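Local structure of 3-dehydroquinate dehydratase (Enterococcus faecalis, 4PH6) at residues A[40-51]-A[74-85]. The protein catalyses the cis-dehydration of 3-dehydroquinate to 3-dehydroshikimate through an imine intermediate, the third step of the chorismate pathway. Sequence-based numbering, arbitrary orientation.
Sequences SQTLDCDLVEWR and RLGQKPLLLTFR
E49 of strand 47-51 meets T83, the last residue of the neighbouring parallel strand 80-83. The T83 hydroxyl donates to E49 OE1 over 2.7 Å, reaching the carboxylate on its anti side and 27° out of its plane. The E49 chain arrives extended, with CG anti to the backbone N (chi1 177°), and runs alongside L81. Water 3 also donates to OE1 and accepts from R85 NH2, bridging two groups that are too far apart for a direct salt bridge. T83 CG2 lies over one face of the R85 guanidinium, offset toward its rim. R51 bends at chi2 and chi3, which lays its guanidinium over R85 CB, with NH2 3.3 Å from that carbon. On the face that carries V48, L80, W50 and L82, opposite E49, L81, R51 and T83, W50 CE3 touches L82 CD2 at 3.5 Å, and helix 61-73 covers W50 and L80.

Four backbone bonds join the strands: V48 N to P79 O, L81 N to V48 O, W50 N to L81 O and T83 N to W50 O. At the N-terminal ends, K78 reaches across to the turn 40-43. Its NZ donates to S40 O at 3.0 Å from above the carbonyl plane, while L43 N comes from the opposite face. NZ also donates to waters 1 and 2. Water 1 donates to S40 OG and L75 O, and water 2 to L43 O; S40 OG also hydrogen-bonds A37 O of helix 30-40. Farther out, D117 and E119 of strand 115-119 form salt bridges with R85, and D53 pairs with R51.

This is a right-handed beta-alpha-beta unit of the (beta/alpha)8 barrel. E49, W50, R51 and R85 are predicted to bind 3-dehydroquinate, and R85 lies beside the predicted catalytic H146 and K173. The chemistry implies a polar, water-linked pocket wall that probably presents its arginines to the acidic substrate.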
ATOM      1  N   SER A  40      10.749 -18.417  17.690  1.00 15.57           N
ATOM      2  CA  SER A  40      10.636 -18.226  16.242  1.00  8.97           C
ATOM      3  C   SER A  40      10.205 -19.521  15.522  1.00  9.02           C
ATOM      4  O   SER A  40       9.661 -19.479  14.417  1.00  8.97           O
ATOM      5  CB  SER A  40      11.951 -17.703  15.646  1.00 12.60           C
ATOM      6  OG  SER A  40      12.934 -18.719  15.539  1.00 12.16           O
ATOM      7  N   GLN A  41      10.411 -20.662  16.167  1.00  9.29           N
ATOM      8  CA  GLN A  41      10.085 -21.949  15.559  1.00 13.51           C
ATOM      9  C   GLN A  41       8.595 -22.121  15.318  1.00 13.70           C
ATOM     10  O   GLN A  41       8.191 -22.938  14.495  1.00 13.78           O
ATOM     11  CB  GLN A  41      10.594 -23.107  16.424  1.00 12.01           C
ATOM     12  CG  GLN A  41      12.106 -23.191  16.509  1.00 15.60           C
ATOM     13  CD  GLN A  41      12.579 -24.394  17.297  1.00 22.06           C
ATOM     14  OE1 GLN A  41      12.146 -25.513  17.042  1.00 34.24           O
ATOM     15  NE2 GLN A  41      13.472 -24.170  18.263  1.00 19.14           N
ATOM     16  N   THR A  42       7.781 -21.364  16.048  1.00 13.92           N
ATOM     17  CA  THR A  42       6.342 -21.411  15.857  1.00 12.07           C
ATOM     18  C   THR A  42       5.791 -20.063  15.422  1.00 14.10           C
ATOM     19  O   THR A  42       4.584 -19.822  15.534  1.00 16.32           O
ATOM     20  CB  THR A  42       5.611 -21.871  17.137  1.00 11.96           C
ATOM     21  OG1 THR A  42       6.138 -21.177  18.276  1.00 10.31           O
ATOM     22  CG2 THR A  42       5.789 -23.368  17.333  1.00 10.68           C
ATOM     23  N   LEU A  43       6.672 -19.190  14.934  1.00  9.05           N
ATOM     24  CA  LEU A  43       6.254 -17.915  14.341  1.00 13.42           C
ATOM     25  C   LEU A  43       6.144 -18.041  12.827  1.00 12.99           C
ATOM     26  O   LEU A  43       6.920 -18.768  12.202  1.00  8.65           O
ATOM     27  CB  LEU A  43       7.237 -16.793  14.682  1.00 17.06           C
ATOM     28  CG  LEU A  43       7.265 -16.206  16.090  1.00 20.43           C
ATOM     29  CD1 LEU A  43       8.301 -15.095  16.121  1.00 20.66           C
ATOM     30  CD2 LEU A  43       5.887 -15.680  16.490  1.00 19.95           C
ATOM     31  N   ASP A  44       5.197 -17.312  12.241  1.00 10.16           N
ATOM     32  CA  ASP A  44       4.933 -17.400  10.807  1.00 12.99           C
ATOM     33  C   ASP A  44       5.894 -16.497  10.020  1.00 11.84           C
ATOM     34  O   ASP A  44       5.481 -15.526   9.402  1.00 16.87           O
ATOM     35  CB  ASP A  44       3.469 -17.043  10.526  1.00 10.43           C
ATOM     36  CG  ASP A  44       3.033 -17.376   9.098  1.00 25.62           C
ATOM     37  OD1 ASP A  44       1.905 -16.973   8.721  1.00 34.68           O
ATOM     38  OD2 ASP A  44       3.800 -18.024   8.350  1.00 18.52           O
ATOM     39  N   CYS A  45       7.177 -16.836  10.067  1.00  8.46           N
ATOM     40  CA  CYS A  45       8.224 -16.052   9.421  1.00 11.16           C
ATOM     41  C   CYS A  45       9.176 -16.980   8.688  1.00 12.93           C
ATOM     42  O   CYS A  45       9.119 -18.200   8.863  1.00 15.63           O
ATOM     43  CB  CYS A  45       8.995 -15.213  10.441  1.00  7.65           C
ATOM     44  SG  CYS A  45       9.962 -16.173  11.641  1.00  7.22           S
ATOM     45  N   ASP A  46      10.068 -16.406   7.890  1.00  7.35           N
ATOM     46  CA  ASP A  46      10.946 -17.211   7.067  1.00  7.10           C
ATOM     47  C   ASP A  46      12.377 -17.167   7.571  1.00  7.99           C
ATOM     48  O   ASP A  46      13.113 -18.156   7.467  1.00 11.07           O
ATOM     49  CB  ASP A  46      10.863 -16.745   5.623  1.00  9.61           C
ATOM     50  CG  ASP A  46       9.465 -16.868   5.070  1.00 12.58           C
ATOM     51  OD1 ASP A  46       8.915 -17.982   5.139  1.00 15.44           O
ATOM     52  OD2 ASP A  46       8.902 -15.851   4.625  1.00  9.89           O
ATOM     53  N   LEU A  47      12.778 -16.027   8.113  1.00  6.64           N
ATOM     54  CA  LEU A  47      14.082 -15.961   8.733  1.00  8.34           C
ATOM     55  C   LEU A  47      14.108 -15.043   9.941  1.00  9.90           C
ATOM     56  O   LEU A  47      13.114 -14.412  10.275  1.00  6.23           O
ATOM     57  CB  LEU A  47      15.160 -15.552   7.710  1.00  5.62           C
ATOM     58  CG  LEU A  47      15.171 -14.285   6.861  1.00 10.52           C
ATOM     59  CD1 LEU A  47      16.549 -14.140   6.206  1.00  8.53           C
ATOM     60  CD2 LEU A  47      14.081 -14.327   5.798  1.00 19.25           C
ATOM     61  N   VAL A  48      15.264 -15.013  10.596  1.00  7.01           N
ATOM     62  CA  VAL A  48      15.448 -14.356  11.880  1.00  7.42           C
ATOM     63  C   VAL A  48      16.657 -13.435  11.835  1.00  8.68           C
ATOM     64  O   VAL A  48      17.733 -13.850  11.405  1.00  9.65           O
ATOM     65  CB  VAL A  48      15.657 -15.389  13.010  1.00  5.96           C
ATOM     66  CG1 VAL A  48      16.063 -14.700  14.299  1.00  5.95           C
ATOM     67  CG2 VAL A  48      14.405 -16.235  13.185  1.00  5.95           C
ATOM     68  N   GLU A  49      16.488 -12.191  12.273  1.00  6.86           N
ATOM     69  CA  GLU A  49      17.616 -11.285  12.392  1.00  6.03           C
ATOM     70  C   GLU A  49      17.953 -11.057  13.858  1.00 13.73           C
ATOM     71  O   GLU A  49      17.151 -10.512  14.615  1.00  9.24           O
ATOM     72  CB  GLU A  49      17.331  -9.945  11.705  1.00  6.35           C
ATOM     73  CG  GLU A  49      18.457  -8.936  11.875  1.00  6.58           C
ATOM     74  CD  GLU A  49      18.066  -7.513  11.455  1.00 16.98           C
ATOM     75  OE1 GLU A  49      18.804  -6.913  10.633  1.00  7.66           O
ATOM     76  OE2 GLU A  49      17.030  -6.999  11.954  1.00  7.96           O
ATOM     77  N   TRP A  50      19.141 -11.466  14.275  1.00 10.69           N
ATOM     78  CA  TRP A  50      19.552 -11.152  15.632  1.00  9.10           C
ATOM     79  C   TRP A  50      20.275  -9.806  15.615  1.00  7.07           C
ATOM     80  O   TRP A  50      21.308  -9.652  14.962  1.00  7.75           O
ATOM     81  CB  TRP A  50      20.440 -12.261  16.217  1.00  6.53           C
ATOM     82  CG  TRP A  50      20.988 -11.917  17.552  1.00  7.14           C
ATOM     83  CD1 TRP A  50      20.458 -11.048  18.464  1.00  7.79           C
ATOM     84  CD2 TRP A  50      22.203 -12.411  18.135  1.00  8.95           C
ATOM     85  NE1 TRP A  50      21.257 -10.982  19.574  1.00  8.37           N
ATOM     86  CE2 TRP A  50      22.336 -11.810  19.395  1.00 12.53           C
ATOM     87  CE3 TRP A  50      23.188 -13.307  17.703  1.00 10.19           C
ATOM     88  CZ2 TRP A  50      23.415 -12.070  20.231  1.00 16.77           C
ATOM     89  CZ3 TRP A  50      24.251 -13.566  18.530  1.00 13.79           C
ATOM     90  CH2 TRP A  50      24.360 -12.955  19.783  1.00 15.07           C
ATOM     91  N   ARG A  51      19.716  -8.817  16.301  1.00  8.38           N
ATOM     92  CA  ARG A  51      20.355  -7.506  16.358  1.00 10.45           C
ATOM     93  C   ARG A  51      21.429  -7.456  17.450  1.00  8.71           C
ATOM     94  O   ARG A  51      21.122  -7.397  18.634  1.00  9.27           O
ATOM     95  CB  ARG A  51      19.313  -6.405  16.576  1.00 16.32           C
ATOM     96  CG  ARG A  51      18.457  -6.084  15.341  1.00 19.61           C
ATOM     97  CD  ARG A  51      19.199  -5.215  14.343  1.00  8.65           C
ATOM     98  NE  ARG A  51      19.638  -3.966  14.958  1.00  9.48           N
ATOM     99  CZ  ARG A  51      18.894  -2.864  15.048  1.00 18.50           C
ATOM    100  NH1 ARG A  51      17.656  -2.850  14.556  1.00 10.05           N
ATOM    101  NH2 ARG A  51      19.389  -1.777  15.630  1.00 11.00           N
ATOM    102  N   ARG A  74      18.534 -23.455  17.807  1.00  9.99           N
ATOM    103  CA  ARG A  74      17.103 -23.330  18.113  1.00  9.89           C
ATOM    104  C   ARG A  74      16.257 -22.751  16.961  1.00 12.19           C
ATOM    105  O   ARG A  74      15.071 -22.489  17.140  1.00 12.28           O
ATOM    106  CB  ARG A  74      16.910 -22.445  19.362  1.00  9.29           C
ATOM    107  CG  ARG A  74      17.473 -23.012  20.668  1.00 10.70           C
ATOM    108  CD  ARG A  74      17.763 -21.908  21.695  1.00 10.46           C
ATOM    109  NE  ARG A  74      18.148 -22.444  23.004  1.00 11.68           N
ATOM    110  CZ  ARG A  74      19.354 -22.933  23.301  1.00 25.28           C
ATOM    111  NH1 ARG A  74      20.319 -22.978  22.382  1.00 24.97           N
ATOM    112  NH2 ARG A  74      19.596 -23.393  24.526  1.00 25.02           N
ATOM    113  N   LEU A  75      16.845 -22.525  15.788  1.00 12.30           N
ATOM    114  CA  LEU A  75      16.114 -21.784  14.752  1.00  7.13           C
ATOM    115  C   LEU A  75      15.251 -22.634  13.832  1.00  6.58           C
ATOM    116  O   LEU A  75      14.657 -22.105  12.913  1.00 11.96           O
ATOM    117  CB  LEU A  75      17.080 -20.965  13.899  1.00  6.25           C
ATOM    118  CG  LEU A  75      17.446 -19.609  14.498  1.00  9.23           C
ATOM    119  CD1 LEU A  75      18.081 -18.716  13.456  1.00  9.86           C
ATOM    120  CD2 LEU A  75      16.217 -18.924  15.064  1.00  8.63           C
ATOM    121  N   GLY A  76      15.182 -23.943  14.071  1.00  9.30           N
ATOM    122  CA  GLY A  76      14.362 -24.831  13.259  1.00  7.34           C
ATOM    123  C   GLY A  76      14.653 -24.746  11.765  1.00 15.90           C
ATOM    124  O   GLY A  76      13.751 -24.916  10.933  1.00  9.08           O
ATOM    125  N   GLN A  77      15.917 -24.443  11.456  1.00 19.16           N
ATOM    126  CA  GLN A  77      16.484 -24.388  10.106  1.00 16.81           C
ATOM    127  C   GLN A  77      16.014 -23.147   9.330  1.00 10.17           C
ATOM    128  O   GLN A  77      16.039 -23.129   8.099  1.00  8.15           O
ATOM    129  CB  GLN A  77      16.171 -25.685   9.340  1.00  7.02           C
ATOM    130  CG  GLN A  77      17.072 -25.982   8.134  1.00  9.00           C
ATOM    131  CD  GLN A  77      18.572 -26.132   8.459  1.00  9.55           C
ATOM    132  OE1 GLN A  77      18.982 -26.212   9.613  1.00  9.75           O
ATOM    133  NE2 GLN A  77      19.389 -26.160   7.416  1.00  7.83           N
ATOM    134  N   LYS A  78      15.612 -22.108  10.058  1.00  5.39           N
ATOM    135  CA  LYS A  78      15.410 -20.787   9.463  1.00  4.76           C
ATOM    136  C   LYS A  78      16.744 -20.033   9.372  1.00 15.30           C
ATOM    137  O   LYS A  78      17.530 -20.037  10.321  1.00 12.04           O
ATOM    138  CB  LYS A  78      14.414 -19.954  10.272  1.00  4.51           C
ATOM    139  CG  LYS A  78      12.971 -20.421  10.233  1.00  4.53           C
ATOM    140  CD  LYS A  78      12.043 -19.312  10.764  1.00  4.28           C
ATOM    141  CE  LYS A  78      10.617 -19.804  10.942  1.00  4.48           C
ATOM    142  NZ  LYS A  78      10.542 -20.883  11.932  1.00  5.03           N
ATOM    143  N   PRO A  79      16.989 -19.373   8.236  1.00  4.42           N
ATOM    144  CA  PRO A  79      18.235 -18.617   8.063  1.00  9.90           C
ATOM    145  C   PRO A  79      18.444 -17.614   9.172  1.00  4.44           C
ATOM    146  O   PRO A  79      17.493 -16.973   9.619  1.00  9.96           O
ATOM    147  CB  PRO A  79      18.041 -17.905   6.721  1.00 11.01           C
ATOM    148  CG  PRO A  79      17.048 -18.801   5.971  1.00  9.78           C
ATOM    149  CD  PRO A  79      16.131 -19.342   7.036  1.00  4.13           C
ATOM    150  N   LEU A  80      19.685 -17.505   9.622  1.00  7.09           N
ATOM    151  CA  LEU A  80      20.058 -16.548  10.643  1.00  5.75           C
ATOM    152  C   LEU A  80      20.886 -15.409  10.047  1.00  6.05           C
ATOM    153  O   LEU A  80      22.026 -15.602   9.609  1.00  5.23           O
ATOM    154  CB  LEU A  80      20.831 -17.232  11.768  1.00  5.53           C
ATOM    155  CG  LEU A  80      21.396 -16.251  12.801  1.00 10.17           C
ATOM    156  CD1 LEU A  80      20.262 -15.385  13.398  1.00 10.99           C
ATOM    157  CD2 LEU A  80      22.155 -16.967  13.900  1.00  6.51           C
ATOM    158  N   LEU A  81      20.272 -14.233  10.040  1.00  4.49           N
ATOM    159  CA  LEU A  81      20.926 -12.977   9.706  1.00  9.84           C
ATOM    160  C   LEU A  81      21.467 -12.312  10.970  1.00  8.82           C
ATOM    161  O   LEU A  81      20.739 -12.157  11.966  1.00  4.80           O
ATOM    162  CB  LEU A  81      19.936 -12.039   8.991  1.00  4.17           C
ATOM    163  CG  LEU A  81      20.309 -10.576   8.745  1.00 13.94           C
ATOM    164  CD1 LEU A  81      21.530 -10.430   7.817  1.00  4.63           C
ATOM    165  CD2 LEU A  81      19.093  -9.775   8.181  1.00  4.04           C
ATOM    166  N   LEU A  82      22.738 -11.920  10.928  1.00  5.29           N
ATOM    167  CA  LEU A  82      23.356 -11.199  12.038  1.00  5.69           C
ATOM    168  C   LEU A  82      23.610  -9.757  11.617  1.00  6.67           C
ATOM    169  O   LEU A  82      24.118  -9.491  10.521  1.00 11.11           O
ATOM    170  CB  LEU A  82      24.656 -11.879  12.476  1.00  6.37           C
ATOM    171  CG  LEU A  82      24.520 -13.266  13.129  1.00 12.72           C
ATOM    172  CD1 LEU A  82      25.848 -13.747  13.703  1.00 10.72           C
ATOM    173  CD2 LEU A  82      23.467 -13.264  14.212  1.00  6.38           C
ATOM    174  N   THR A  83      23.264  -8.829  12.493  1.00  9.48           N
ATOM    175  CA  THR A  83      23.344  -7.403  12.188  1.00 12.46           C
ATOM    176  C   THR A  83      23.857  -6.620  13.372  1.00  6.38           C
ATOM    177  O   THR A  83      23.262  -6.680  14.439  1.00 10.87           O
ATOM    178  CB  THR A  83      21.948  -6.825  11.819  1.00  6.92           C
ATOM    179  OG1 THR A  83      21.468  -7.418  10.604  1.00 11.19           O
ATOM    180  CG2 THR A  83      21.995  -5.319  11.683  1.00  6.49           C
ATOM    181  N   PHE A  84      24.944  -5.889  13.202  1.00  6.92           N
ATOM    182  CA  PHE A  84      25.275  -4.844  14.169  1.00  8.63           C
ATOM    183  C   PHE A  84      24.903  -3.489  13.577  1.00 14.64           C
ATOM    184  O   PHE A  84      25.668  -2.930  12.792  1.00 15.96           O
ATOM    185  CB  PHE A  84      26.763  -4.866  14.555  1.00  8.19           C
ATOM    186  CG  PHE A  84      27.081  -4.000  15.750  1.00  8.77           C
ATOM    187  CD1 PHE A  84      27.117  -4.542  17.028  1.00  9.01           C
ATOM    188  CD2 PHE A  84      27.321  -2.643  15.601  1.00 10.02           C
ATOM    189  CE1 PHE A  84      27.383  -3.745  18.135  1.00  9.60           C
ATOM    190  CE2 PHE A  84      27.590  -1.836  16.713  1.00  9.77           C
ATOM    191  CZ  PHE A  84      27.616  -2.390  17.974  1.00  9.96           C
ATOM    192  N   ARG A  85      23.725  -2.967  13.895  1.00 11.19           N
ATOM    193  CA  ARG A  85      23.372  -1.660  13.347  1.00 16.11           C
ATOM    194  C   ARG A  85      24.210  -0.583  14.029  1.00 18.44           C
ATOM    195  O   ARG A  85      24.224  -0.486  15.258  1.00 22.21           O
ATOM    196  CB  ARG A  85      21.885  -1.366  13.506  1.00 11.37           C
ATOM    197  CG  ARG A  85      21.416  -0.090  12.815  1.00 11.61           C
ATOM    198  CD  ARG A  85      21.610  -0.152  11.315  1.00 10.94           C
ATOM    199  NE  ARG A  85      20.940  -1.314  10.747  1.00 10.09           N
ATOM    200  CZ  ARG A  85      21.499  -2.148   9.877  1.00  9.43           C
ATOM    201  NH1 ARG A  85      22.735  -1.941   9.449  1.00  9.45           N
ATOM    202  NH2 ARG A  85      20.807  -3.174   9.412  1.00 17.18           N
TER
HETATM  203  O   HOH W   1      12.569 -20.809  14.044  1.00  6.42           O
HETATM  204  O   HOH W   2       7.525 -21.079  11.647  1.00 13.74           O
HETATM  205  O   HOH W   3      18.195  -3.943  10.837  1.00 11.17           O